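Local coordinates for ABC transporter substrate binding protein (Ribose) (Agrobacterium vitis, PDB 5DKV) that binds a sugar, seen here as alpha-D-tagatopyranose, between its two lobes and probably delivers it to an ABC transporter, at residues P85-T95 / I110-G120; F41-A52 / Q274-I285. All blocks are in the same frame, centred on the assembly; numbering follows the deposited sequence.

Contact 1 of 2, residues P85-T95 / I110-G120. With T6T (alpha-D-tagatopyranose), chain E.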
loop_
_atom_site.group_PDB
_atom_site.type_symbol
_atom_site.label_atom_id
_atom_site.label_comp_id
_atom_site.label_asym_id
_atom_site.label_seq_id
_atom_site.Cartn_x
_atom_site.Cartn_y
_atom_site.Cartn_z
ATOM N N PRO A 85 -0.434 -23.406 -9.406
ATOM C CA PRO A 85 0.071 -22.350 -10.273
ATOM C C PRO A 85 1.563 -22.488 -10.473
ATOM O O PRO A 85 2.226 -23.126 -9.648
ATOM C CB PRO A 85 -0.272 -21.082 -9.504
ATOM C CG PRO A 85 -0.145 -21.485 -8.096
ATOM C CD PRO A 85 -0.696 -22.893 -8.048
ATOM N N ASP A 86 2.084 -21.911 -11.553
ATOM C CA ASP A 86 3.527 -21.960 -11.814
ATOM C C ASP A 86 4.326 -21.049 -10.871
ATOM O O ASP A 86 5.506 -21.315 -10.570
ATOM C CB ASP A 86 3.797 -21.590 -13.284
ATOM C CG ASP A 86 3.194 -22.604 -14.248
ATOM O OD1 ASP A 86 3.534 -23.803 -14.130
ATOM O OD2 ASP A 86 2.355 -22.218 -15.092
ATOM N N ALA A 87 3.689 -19.963 -10.440
ATOM C CA ALA A 87 4.269 -19.049 -9.453
ATOM C C ALA A 87 3.172 -18.319 -8.700
ATOM O O ALA A 87 2.029 -18.265 -9.178
ATOM C CB ALA A 87 5.214 -18.054 -10.146
ATOM N N ILE A 88 3.507 -17.795 -7.509
ATOM C CA ILE A 88 2.562 -17.011 -6.702
ATOM C C ILE A 88 3.124 -15.636 -6.404
ATOM O O ILE A 88 4.256 -15.502 -5.922
ATOM C CB ILE A 88 2.234 -17.708 -5.350
ATOM C CG1 ILE A 88 1.512 -19.025 -5.606
ATOM C CG2 ILE A 88 1.407 -16.786 -4.425
ATOM C CD1 ILE A 88 1.503 -19.986 -4.407
ATOM N N LEU A 89 2.338 -14.617 -6.732
ATOM C CA LEU A 89 2.526 -13.270 -6.229
ATOM C C LEU A 89 1.529 -13.056 -5.087
ATOM O O LEU A 89 0.336 -13.320 -5.254
ATOM C CB LEU A 89 2.272 -12.246 -7.319
ATOM C CG LEU A 89 2.992 -12.453 -8.662
ATOM C CD1 LEU A 89 2.646 -11.336 -9.631
ATOM C CD2 LEU A 89 4.477 -12.488 -8.507
ATOM N N ILE A 90 1.991 -12.595 -3.931
ATOM C CA ILE A 90 1.076 -12.383 -2.825
ATOM C C ILE A 90 1.461 -11.151 -2.003
ATOM O O ILE A 90 2.635 -10.831 -1.808
ATOM C CB ILE A 90 1.020 -13.633 -1.910
ATOM C CG1 ILE A 90 0.094 -13.389 -0.718
ATOM C CG2 ILE A 90 2.397 -13.960 -1.425
ATOM C CD1 ILE A 90 -0.272 -14.668 0.023
ATOM N N ALA A 91 0.442 -10.446 -1.538
ATOM C CA ALA A 91 0.626 -9.401 -0.563
ATOM C C ALA A 91 0.222 -9.957 0.822
ATOM O O ALA A 91 -0.973 -9.944 1.182
ATOM C CB ALA A 91 -0.207 -8.172 -0.918
ATOM N N PRO A 92 1.190 -10.511 1.575
ATOM C CA PRO A 92 0.841 -11.165 2.851
ATOM C C PRO A 92 0.264 -10.177 3.827
ATOM O O PRO A 92 0.779 -9.073 3.923
ATOM C CB PRO A 92 2.178 -11.716 3.361
ATOM C CG PRO A 92 3.235 -10.824 2.690
ATOM C CD PRO A 92 2.647 -10.524 1.330
ATOM N N THR A 93 -0.792 -10.573 4.525
ATOM C CA THR A 93 -1.453 -9.691 5.465
ATOM C C THR A 93 -0.877 -9.749 6.869
ATOM O O THR A 93 -1.397 -9.108 7.770
ATOM C CB THR A 93 -2.969 -10.014 5.543
ATOM O OG1 THR A 93 -3.152 -11.426 5.716
ATOM C CG2 THR A 93 -3.666 -9.554 4.284
ATOM N N ASP A 94 0.186 -10.519 7.065
ATOM C CA ASP A 94 0.858 -10.563 8.353
ATOM C C ASP A 94 2.279 -11.028 8.114
ATOM O O ASP A 94 2.489 -11.975 7.362
ATOM C CB ASP A 94 0.139 -11.506 9.310
ATOM C CG ASP A 94 0.633 -11.374 10.729
ATOM O OD1 ASP A 94 -0.039 -10.670 11.508
ATOM O OD2 ASP A 94 1.687 -11.970 11.058
ATOM N N THR A 95 3.249 -10.388 8.760
ATOM C CA THR A 95 4.650 -10.701 8.495
ATOM C C THR A 95 5.089 -12.048 9.075
ATOM O O THR A 95 6.086 -12.609 8.617
ATOM C CB THR A 95 5.587 -9.594 9.035
ATOM O OG1 THR A 95 5.553 -9.559 10.475
ATOM C CG2 THR A 95 5.183 -8.235 8.474
ATOM N N ILE A 110 6.705 -24.399 -5.452
ATOM C CA ILE A 110 6.090 -23.222 -6.077
ATOM C C ILE A 110 6.853 -21.926 -5.756
ATOM O O ILE A 110 6.891 -21.502 -4.598
ATOM C CB ILE A 110 4.614 -23.051 -5.635
ATOM C CG1 ILE A 110 3.810 -24.338 -5.897
ATOM C CG2 ILE A 110 3.973 -21.841 -6.347
ATOM C CD1 ILE A 110 2.414 -24.332 -5.297
ATOM N N PRO A 111 7.458 -21.282 -6.775
ATOM C CA PRO A 111 8.196 -20.051 -6.476
ATOM C C PRO A 111 7.262 -18.898 -6.174
ATOM O O PRO A 111 6.129 -18.875 -6.671
ATOM C CB PRO A 111 8.992 -19.787 -7.767
ATOM C CG PRO A 111 8.167 -20.422 -8.840
ATOM C CD PRO A 111 7.599 -21.673 -8.197
ATOM N N MET A 112 7.727 -17.941 -5.386
ATOM C CA MET A 112 6.876 -16.823 -5.002
ATOM C C MET A 112 7.627 -15.527 -4.828
ATOM O O MET A 112 8.844 -15.490 -4.600
ATOM C CB MET A 112 6.139 -17.139 -3.716
ATOM C CG MET A 112 7.059 -17.185 -2.527
ATOM S SD MET A 112 6.159 -17.751 -1.105
ATOM C CE MET A 112 5.961 -19.475 -1.539
ATOM N N ILE A 113 6.855 -14.460 -4.983
ATOM C CA ILE A 113 7.289 -13.092 -4.830
ATOM C C ILE A 113 6.272 -12.395 -3.935
ATOM O O ILE A 113 5.062 -12.620 -4.113
ATOM C CB ILE A 113 7.373 -12.401 -6.213
ATOM C CG1 ILE A 113 8.536 -12.994 -6.999
ATOM C CG2 ILE A 113 7.522 -10.882 -6.097
ATOM C CD1 ILE A 113 8.655 -12.497 -8.438
ATOM N N THR A 114 6.709 -11.574 -2.979
ATOM C CA THR A 114 5.720 -10.793 -2.233
ATOM C C THR A 114 5.701 -9.367 -2.819
ATOM O O THR A 114 6.722 -8.773 -3.196
ATOM C CB THR A 114 5.939 -10.799 -0.689
ATOM O OG1 THR A 114 7.077 -10.014 -0.319
ATOM C CG2 THR A 114 6.117 -12.211 -0.180
ATOM N N VAL A 115 4.486 -8.885 -2.980
ATOM C CA VAL A 115 4.206 -7.578 -3.540
ATOM C C VAL A 115 3.538 -6.755 -2.453
ATOM O O VAL A 115 2.705 -7.269 -1.705
ATOM C CB VAL A 115 3.304 -7.668 -4.815
ATOM C CG1 VAL A 115 4.085 -8.276 -5.990
ATOM C CG2 VAL A 115 2.015 -8.486 -4.571
ATOM N N ASP A 116 3.935 -5.481 -2.366
ATOM C CA ASP A 116 3.415 -4.493 -1.398
ATOM C C ASP A 116 3.947 -4.723 0.016
ATOM O O ASP A 116 4.709 -3.901 0.548
ATOM C CB ASP A 116 1.881 -4.479 -1.403
ATOM C CG ASP A 116 1.312 -3.412 -0.502
ATOM O OD1 ASP A 116 1.864 -2.280 -0.485
ATOM O OD2 ASP A 116 0.292 -3.715 0.166
ATOM N N THR A 117 3.565 -5.855 0.597
ATOM C CA THR A 117 3.947 -6.251 1.944
ATOM C C THR A 117 4.936 -7.417 1.910
ATOM O O THR A 117 5.137 -8.026 0.858
ATOM C CB THR A 117 2.726 -6.679 2.735
ATOM O OG1 THR A 117 2.041 -7.692 1.984
ATOM C CG2 THR A 117 1.811 -5.489 2.968
ATOM N N PHE A 118 5.532 -7.727 3.062
ATOM C CA PHE A 118 6.519 -8.792 3.142
ATOM C C PHE A 118 6.267 -9.747 4.294
ATOM O O PHE A 118 5.442 -9.483 5.173
ATOM C CB PHE A 118 7.944 -8.208 3.240
ATOM C CG PHE A 118 8.221 -7.331 4.467
ATOM C CD1 PHE A 118 8.438 -7.893 5.708
ATOM C CD2 PHE A 118 8.380 -5.957 4.328
ATOM C CE1 PHE A 118 8.731 -7.095 6.819
ATOM C CE2 PHE A 118 8.704 -5.156 5.431
ATOM C CZ PHE A 118 8.866 -5.744 6.674
ATOM N N ILE A 119 6.915 -10.905 4.221
ATOM C CA ILE A 119 7.062 -11.792 5.376
ATOM C C ILE A 119 8.508 -11.755 5.870
ATOM O O ILE A 119 9.407 -11.282 5.175
ATOM C CB ILE A 119 6.651 -13.252 5.068
ATOM C CG1 ILE A 119 7.470 -13.831 3.917
ATOM C CG2 ILE A 119 5.156 -13.304 4.768
ATOM C CD1 ILE A 119 7.403 -15.321 3.824
ATOM N N GLY A 120 8.720 -12.225 7.091
ATOM C CA GLY A 120 10.025 -12.094 7.723
ATOM C C GLY A 120 10.385 -10.634 7.871
ATOM O O GLY A 120 9.645 -9.861 8.480
HETATM O O3 T6T E . -1.915 1.408 1.100
HETATM C C3 T6T E . -2.231 0.232 0.368
HETATM C C4 T6T E . -1.212 -0.788 0.641
HETATM O O4 T6T E . 0.101 -0.297 0.180
HETATM C C5 T6T E . -1.178 -1.115 2.069
HETATM O O5 T6T E . -0.272 -2.197 2.344
HETATM C C6 T6T E . -2.525 -1.609 2.569
HETATM O O6 T6T E . -3.546 -0.616 2.258
HETATM C C2 T6T E . -3.593 -0.312 0.839
HETATM O O2 T6T E . -3.875 -1.461 0.075
HETATM C C1 T6T E . -4.707 0.654 0.764
HETATM O O1 T6T E . -4.933 1.097 -0.537
HETATM O O HOH W 1 2.779 -8.897 5.931
HETATM O O HOH W 2 8.233 -10.990 10.873
#
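Strands 87-90 and 112-115 run parallel, 4.7 Å apart at their axes, and are laced together by four backbone hydrogen bonds in which Ile88 and Ile90 each give their N and their O, from Ile88 N to Pro111 O (3.0 Å) through to Val115 N to Ile90 O. On one face of the pair Leu89 lies alongside Ile113, its CD2 3.7 Å from Ile113 CB. On the other face Ile88 CD1 meets Ile110 CG2 at 3.6 Å. Past the strand ends Thr117 slides along the Pro92 ring; with OG1 between its backbone N and carbonyl carbon (chi1 54°), the hydroxyl donates to Pro92 O at 2.7 Å, tilted 24° from the carbonyl plane. Water 1 also donates to Pro92 O and ties it to Phe118 O, and Gly120 N closes the far end on Thr95 O (3.1 Å). Just past strand 112-115, Asp116 grips the sugar with both carboxylate oxygens, OD1 taking O4 and OD2 taking O5, each at 2.7 Å. Helix 99-107 links the strands as a beta-alpha-beta unit; strand 29-33 bonds to the other edge of 87-90, helix 40-56 packs on Val115, and helix 70-81 touches Ile90.

Contact 2 of 2, residues F41-A52 / Q274-I285. With T6T (alpha-D-tagatopyranose), chain E.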
loop_
_atom_site.group_PDB
_atom_site.type_symbol
_atom_site.label_atom_id
_atom_site.label_comp_id
_atom_site.label_asym_id
_atom_site.label_seq_id
_atom_site.Cartn_x
_atom_site.Cartn_y
_atom_site.Cartn_z
ATOM N N PHE A 41 -6.050 0.047 -4.591
ATOM C CA PHE A 41 -4.622 -0.221 -4.718
ATOM C C PHE A 41 -4.397 -1.596 -5.336
ATOM O O PHE A 41 -3.648 -1.755 -6.313
ATOM C CB PHE A 41 -3.932 -0.147 -3.364
ATOM C CG PHE A 41 -2.472 -0.546 -3.379
ATOM C CD1 PHE A 41 -1.510 0.328 -3.799
ATOM C CD2 PHE A 41 -2.079 -1.788 -2.910
ATOM C CE1 PHE A 41 -0.175 -0.009 -3.790
ATOM C CE2 PHE A 41 -0.732 -2.153 -2.899
ATOM C CZ PHE A 41 0.229 -1.268 -3.350
ATOM N N TYR A 42 -5.058 -2.601 -4.782
ATOM C CA TYR A 42 -4.851 -3.958 -5.275
ATOM C C TYR A 42 -5.535 -4.161 -6.627
ATOM O O TYR A 42 -5.092 -4.963 -7.448
ATOM C CB TYR A 42 -5.333 -4.978 -4.250
ATOM C CG TYR A 42 -4.463 -4.983 -3.002
ATOM C CD1 TYR A 42 -3.104 -5.353 -3.071
ATOM C CD2 TYR A 42 -4.958 -4.600 -1.775
ATOM C CE1 TYR A 42 -2.301 -5.331 -1.952
ATOM C CE2 TYR A 42 -4.135 -4.570 -0.643
ATOM C CZ TYR A 42 -2.819 -4.939 -0.742
ATOM O OH TYR A 42 -2.070 -4.900 0.410
ATOM N N ILE A 43 -6.629 -3.455 -6.852
ATOM C CA ILE A 43 -7.322 -3.548 -8.135
ATOM C C ILE A 43 -6.419 -3.024 -9.226
ATOM O O ILE A 43 -6.335 -3.612 -10.308
ATOM C CB ILE A 43 -8.673 -2.795 -8.072
ATOM C CG1 ILE A 43 -9.620 -3.575 -7.172
ATOM C CG2 ILE A 43 -9.299 -2.586 -9.461
ATOM C CD1 ILE A 43 -10.862 -2.798 -6.752
ATOM N N THR A 44 -5.727 -1.922 -8.949
ATOM C CA THR A 44 -4.812 -1.328 -9.918
ATOM C C THR A 44 -3.548 -2.179 -10.078
ATOM O O THR A 44 -3.049 -2.332 -11.189
ATOM C CB THR A 44 -4.460 0.108 -9.504
ATOM O OG1 THR A 44 -5.683 0.829 -9.338
ATOM C CG2 THR A 44 -3.629 0.787 -10.546
ATOM N N MET A 45 -3.073 -2.791 -8.990
ATOM C CA MET A 45 -1.958 -3.744 -9.077
ATOM C C MET A 45 -2.321 -4.909 -9.991
ATOM O O MET A 45 -1.554 -5.315 -10.845
ATOM C CB MET A 45 -1.583 -4.273 -7.691
ATOM C CG MET A 45 -0.401 -5.222 -7.697
ATOM S SD MET A 45 -0.227 -6.169 -6.189
ATOM C CE MET A 45 0.020 -4.847 -5.018
ATOM N N HIS A 46 -3.526 -5.407 -9.835
ATOM C CA HIS A 46 -4.019 -6.463 -10.693
ATOM C C HIS A 46 -4.045 -6.029 -12.172
ATOM O O HIS A 46 -3.687 -6.795 -13.071
ATOM C CB HIS A 46 -5.417 -6.867 -10.203
ATOM C CG HIS A 46 -6.032 -7.981 -10.977
ATOM N ND1 HIS A 46 -7.376 -8.262 -10.906
ATOM C CD2 HIS A 46 -5.503 -8.865 -11.852
ATOM C CE1 HIS A 46 -7.643 -9.293 -11.692
ATOM N NE2 HIS A 46 -6.529 -9.656 -12.294
ATOM N N LYS A 47 -4.446 -4.787 -12.434
ATOM C CA LYS A 47 -4.457 -4.281 -13.801
ATOM C C LYS A 47 -3.051 -4.350 -14.424
ATOM O O LYS A 47 -2.863 -4.818 -15.558
ATOM C CB LYS A 47 -4.995 -2.838 -13.818
ATOM C CG LYS A 47 -5.103 -2.200 -15.159
ATOM C CD LYS A 47 -5.781 -0.839 -15.020
ATOM C CE LYS A 47 -5.930 -0.146 -16.377
ATOM N NZ LYS A 47 -6.765 1.096 -16.282
ATOM N N GLY A 48 -2.065 -3.888 -13.667
ATOM C CA GLY A 48 -0.675 -3.953 -14.101
ATOM C C GLY A 48 -0.221 -5.385 -14.339
ATOM O O GLY A 48 0.457 -5.699 -15.298
ATOM N N ALA A 49 -0.609 -6.274 -13.441
ATOM C CA ALA A 49 -0.264 -7.679 -13.591
ATOM C C ALA A 49 -0.882 -8.275 -14.875
ATOM O O ALA A 49 -0.248 -9.068 -15.562
ATOM C CB ALA A 49 -0.708 -8.452 -12.390
ATOM N N GLU A 50 -2.131 -7.924 -15.194
ATOM C CA GLU A 50 -2.755 -8.464 -16.417
ATOM C C GLU A 50 -2.058 -7.918 -17.655
ATOM O O GLU A 50 -1.924 -8.617 -18.666
ATOM C CB GLU A 50 -4.249 -8.142 -16.463
ATOM C CG GLU A 50 -5.113 -8.812 -15.367
ATOM C CD GLU A 50 -5.410 -10.295 -15.627
ATOM O OE1 GLU A 50 -5.019 -10.841 -16.701
ATOM O OE2 GLU A 50 -6.058 -10.915 -14.735
ATOM N N ALA A 51 -1.595 -6.682 -17.591
ATOM C CA ALA A 51 -0.917 -6.088 -18.731
ATOM C C ALA A 51 0.415 -6.816 -18.984
ATOM O O ALA A 51 0.745 -7.132 -20.140
ATOM C CB ALA A 51 -0.717 -4.605 -18.512
ATOM N N ALA A 52 1.168 -7.086 -17.922
ATOM C CA ALA A 52 2.424 -7.826 -18.057
ATOM C C ALA A 52 2.144 -9.254 -18.528
ATOM O O ALA A 52 2.853 -9.785 -19.378
ATOM C CB ALA A 52 3.203 -7.828 -16.730
ATOM N N GLN A 274 0.945 5.716 -4.670
ATOM C CA GLN A 274 1.881 4.684 -5.018
ATOM C C GLN A 274 1.712 4.391 -6.497
ATOM O O GLN A 274 0.893 5.014 -7.170
ATOM C CB GLN A 274 1.633 3.433 -4.184
ATOM C CG GLN A 274 1.713 3.670 -2.668
ATOM C CD GLN A 274 1.590 2.386 -1.900
ATOM O OE1 GLN A 274 2.556 1.664 -1.780
ATOM N NE2 GLN A 274 0.393 2.092 -1.386
ATOM N N HIS A 275 2.479 3.416 -6.966
ATOM C CA HIS A 275 2.422 2.921 -8.352
ATOM C C HIS A 275 2.036 1.448 -8.363
ATOM O O HIS A 275 2.842 0.602 -8.706
ATOM C CB HIS A 275 3.767 3.114 -9.028
ATOM C CG HIS A 275 4.126 4.551 -9.271
ATOM N ND1 HIS A 275 5.264 4.919 -9.957
ATOM C CD2 HIS A 275 3.518 5.706 -8.910
ATOM C CE1 HIS A 275 5.342 6.234 -10.015
ATOM N NE2 HIS A 275 4.295 6.739 -9.388
ATOM N N PRO A 276 0.806 1.130 -7.952
ATOM C CA PRO A 276 0.443 -0.297 -7.879
ATOM C C PRO A 276 0.548 -1.043 -9.199
ATOM O O PRO A 276 0.870 -2.232 -9.183
ATOM C CB PRO A 276 -1.014 -0.272 -7.404
ATOM C CG PRO A 276 -1.464 1.147 -7.544
ATOM C CD PRO A 276 -0.231 1.993 -7.381
ATOM N N ALA A 277 0.225 -0.411 -10.321
ATOM C CA ALA A 277 0.290 -1.148 -11.576
ATOM C C ALA A 277 1.729 -1.566 -11.856
ATOM O O ALA A 277 1.984 -2.674 -12.331
ATOM C CB ALA A 277 -0.287 -0.312 -12.744
ATOM N N GLU A 278 2.664 -0.675 -11.542
ATOM C CA GLU A 278 4.100 -0.964 -11.662
ATOM C C GLU A 278 4.497 -2.186 -10.807
ATOM O O GLU A 278 5.252 -3.062 -11.227
ATOM C CB GLU A 278 4.862 0.278 -11.238
ATOM C CG GLU A 278 6.328 0.306 -11.516
ATOM C CD GLU A 278 6.945 1.624 -11.127
ATOM O OE1 GLU A 278 6.355 2.703 -11.421
ATOM O OE2 GLU A 278 8.051 1.580 -10.524
ATOM N N ILE A 279 3.971 -2.246 -9.587
ATOM C CA ILE A 279 4.227 -3.373 -8.706
ATOM C C ILE A 279 3.717 -4.665 -9.301
ATOM O O ILE A 279 4.441 -5.668 -9.328
ATOM C CB ILE A 279 3.600 -3.138 -7.314
ATOM C CG1 ILE A 279 4.299 -1.953 -6.645
ATOM C CG2 ILE A 279 3.708 -4.397 -6.452
ATOM C CD1 ILE A 279 3.613 -1.521 -5.368
ATOM N N GLY A 280 2.473 -4.663 -9.783
ATOM C CA GLY A 280 1.915 -5.810 -10.421
ATOM C C GLY A 280 2.666 -6.252 -11.656
ATOM O O GLY A 280 2.874 -7.454 -11.868
ATOM N N TYR A 281 3.014 -5.276 -12.479
ATOM C CA TYR A 281 3.674 -5.494 -13.761
ATOM C C TYR A 281 5.022 -6.157 -13.530
ATOM O O TYR A 281 5.327 -7.192 -14.124
ATOM C CB TYR A 281 3.836 -4.163 -14.487
ATOM C CG TYR A 281 4.204 -4.271 -15.947
ATOM C CD1 TYR A 281 3.238 -4.166 -16.925
ATOM C CD2 TYR A 281 5.524 -4.466 -16.346
ATOM C CE1 TYR A 281 3.574 -4.256 -18.264
ATOM C CE2 TYR A 281 5.862 -4.556 -17.687
ATOM C CZ TYR A 281 4.885 -4.438 -18.635
ATOM O OH TYR A 281 5.222 -4.530 -19.978
ATOM N N TYR A 282 5.826 -5.564 -12.652
ATOM C CA TYR A 282 7.158 -6.106 -12.397
ATOM C C TYR A 282 7.075 -7.412 -11.638
ATOM O O TYR A 282 7.911 -8.284 -11.813
ATOM C CB TYR A 282 8.033 -5.092 -11.668
ATOM C CG TYR A 282 8.672 -4.130 -12.649
ATOM C CD1 TYR A 282 7.993 -3.005 -13.105
ATOM C CD2 TYR A 282 9.941 -4.366 -13.148
ATOM C CE1 TYR A 282 8.570 -2.148 -14.020
ATOM C CE2 TYR A 282 10.522 -3.510 -14.095
ATOM C CZ TYR A 282 9.840 -2.402 -14.511
ATOM O OH TYR A 282 10.430 -1.551 -15.417
ATOM N N GLY A 283 6.035 -7.596 -10.833
ATOM C CA GLY A 283 5.830 -8.907 -10.235
ATOM C C GLY A 283 5.644 -10.013 -11.262
ATOM O O GLY A 283 6.264 -11.064 -11.152
ATOM N N VAL A 284 4.768 -9.809 -12.243
ATOM C CA VAL A 284 4.538 -10.827 -13.262
ATOM C C VAL A 284 5.766 -11.031 -14.138
ATOM O O VAL A 284 6.137 -12.175 -14.413
ATOM C CB VAL A 284 3.327 -10.475 -14.125
ATOM C CG1 VAL A 284 3.241 -11.376 -15.371
ATOM C CG2 VAL A 284 2.083 -10.597 -13.292
ATOM N N ILE A 285 6.393 -9.949 -14.602
ATOM C CA ILE A 285 7.595 -10.118 -15.422
ATOM C C ILE A 285 8.707 -10.851 -14.665
ATOM O O ILE A 285 9.387 -11.692 -15.225
ATOM C CB ILE A 285 8.143 -8.783 -15.924
ATOM C CG1 ILE A 285 7.113 -8.070 -16.821
ATOM C CG2 ILE A 285 9.427 -9.009 -16.705
ATOM C CD1 ILE A 285 6.726 -8.835 -18.101
HETATM O O3 T6T E . -1.915 1.408 1.100
HETATM C C3 T6T E . -2.231 0.232 0.368
HETATM C C4 T6T E . -1.212 -0.788 0.641
HETATM O O4 T6T E . 0.101 -0.297 0.180
HETATM C C5 T6T E . -1.178 -1.115 2.069
HETATM O O5 T6T E . -0.272 -2.197 2.344
HETATM C C6 T6T E . -2.525 -1.609 2.569
HETATM O O6 T6T E . -3.546 -0.616 2.258
HETATM C C2 T6T E . -3.593 -0.312 0.839
HETATM O O2 T6T E . -3.875 -1.461 0.075
HETATM C C1 T6T E . -4.707 0.654 0.764
HETATM O O1 T6T E . -4.933 1.097 -0.537
#
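Gly48 and Ala277 bring helices 41-52 and 276-285 to a CA-CA distance of 3.9 Å, and the axes, crossing at -40°, approach to 6.3 Å. Such closeness depends on two glycines: Gly48 CA rests on Ala277 O, and a C-H of Gly280 CA points almost straight at Met45 O, 3.5 Å from CA. With no side chain on either, backbone meets backbone through a row of CA-H...O contacts, and no conventional hydrogen bond joins the two segments. One turn before Gly280, Pro276 wedges in, its CB 3.2 Å from Phe41 O and its CG against Thr44 CG2, while Met45 CE reaches Ile279 CG2. At the other end Ala52 CB sits over the Tyr281 ring, 3.8 Å from its centroid, and also packs on Val284 CB; Ile285, partly exposed, adds CG1 and CD1 against Ala52 CB. The looseness lies along the solvent flank: exposed Ala51 only brushes the Tyr281 ring, and Ala277 and Tyr281 are partly exposed, whereas Met45, Ala49 and Val284 on the inner side are buried against strand 29-33. Toward the sugar, Phe41, its CG anti to the backbone N, swings its ring beside the Gln274 amide, the planes 12° apart and CE1 3.2 Å from NE2. That NE2 donates a nearly straight bond to sugar O4 (2.9 Å, 176°) and has a second partner in Asp254; Ser140 bonds to Gln274 OE1, so both ends of the amide are fixed. O4 lies over one face of the Phe41 ring, toward its rim. The close helix pair belongs to one lobe of a periplasmic sugar-binding fold, and an aromatic ring against the sugar with polar groups at its hydroxyls is the familiar makeup of such pockets.

From the N terminus the chain passes strand 29-33 and enters helix 40-56, the first half of contact 2, whose partner 274-285 arrives more than 220 residues later. Contact 1 is nested inside that long loop and closes a short one of its own, around helix 99-107. Contact 1 thus joins neighbouring strands that are close in sequence, whereas contact 2 brings a late helix back onto the first lobe after the chain has built the second. The two meet where Val115 CG2 packs on Met45 SD and Leu89 CD2 on Gly283 O, and at the sugar, where Asp116 lies against Phe41 and both contacts bind O4.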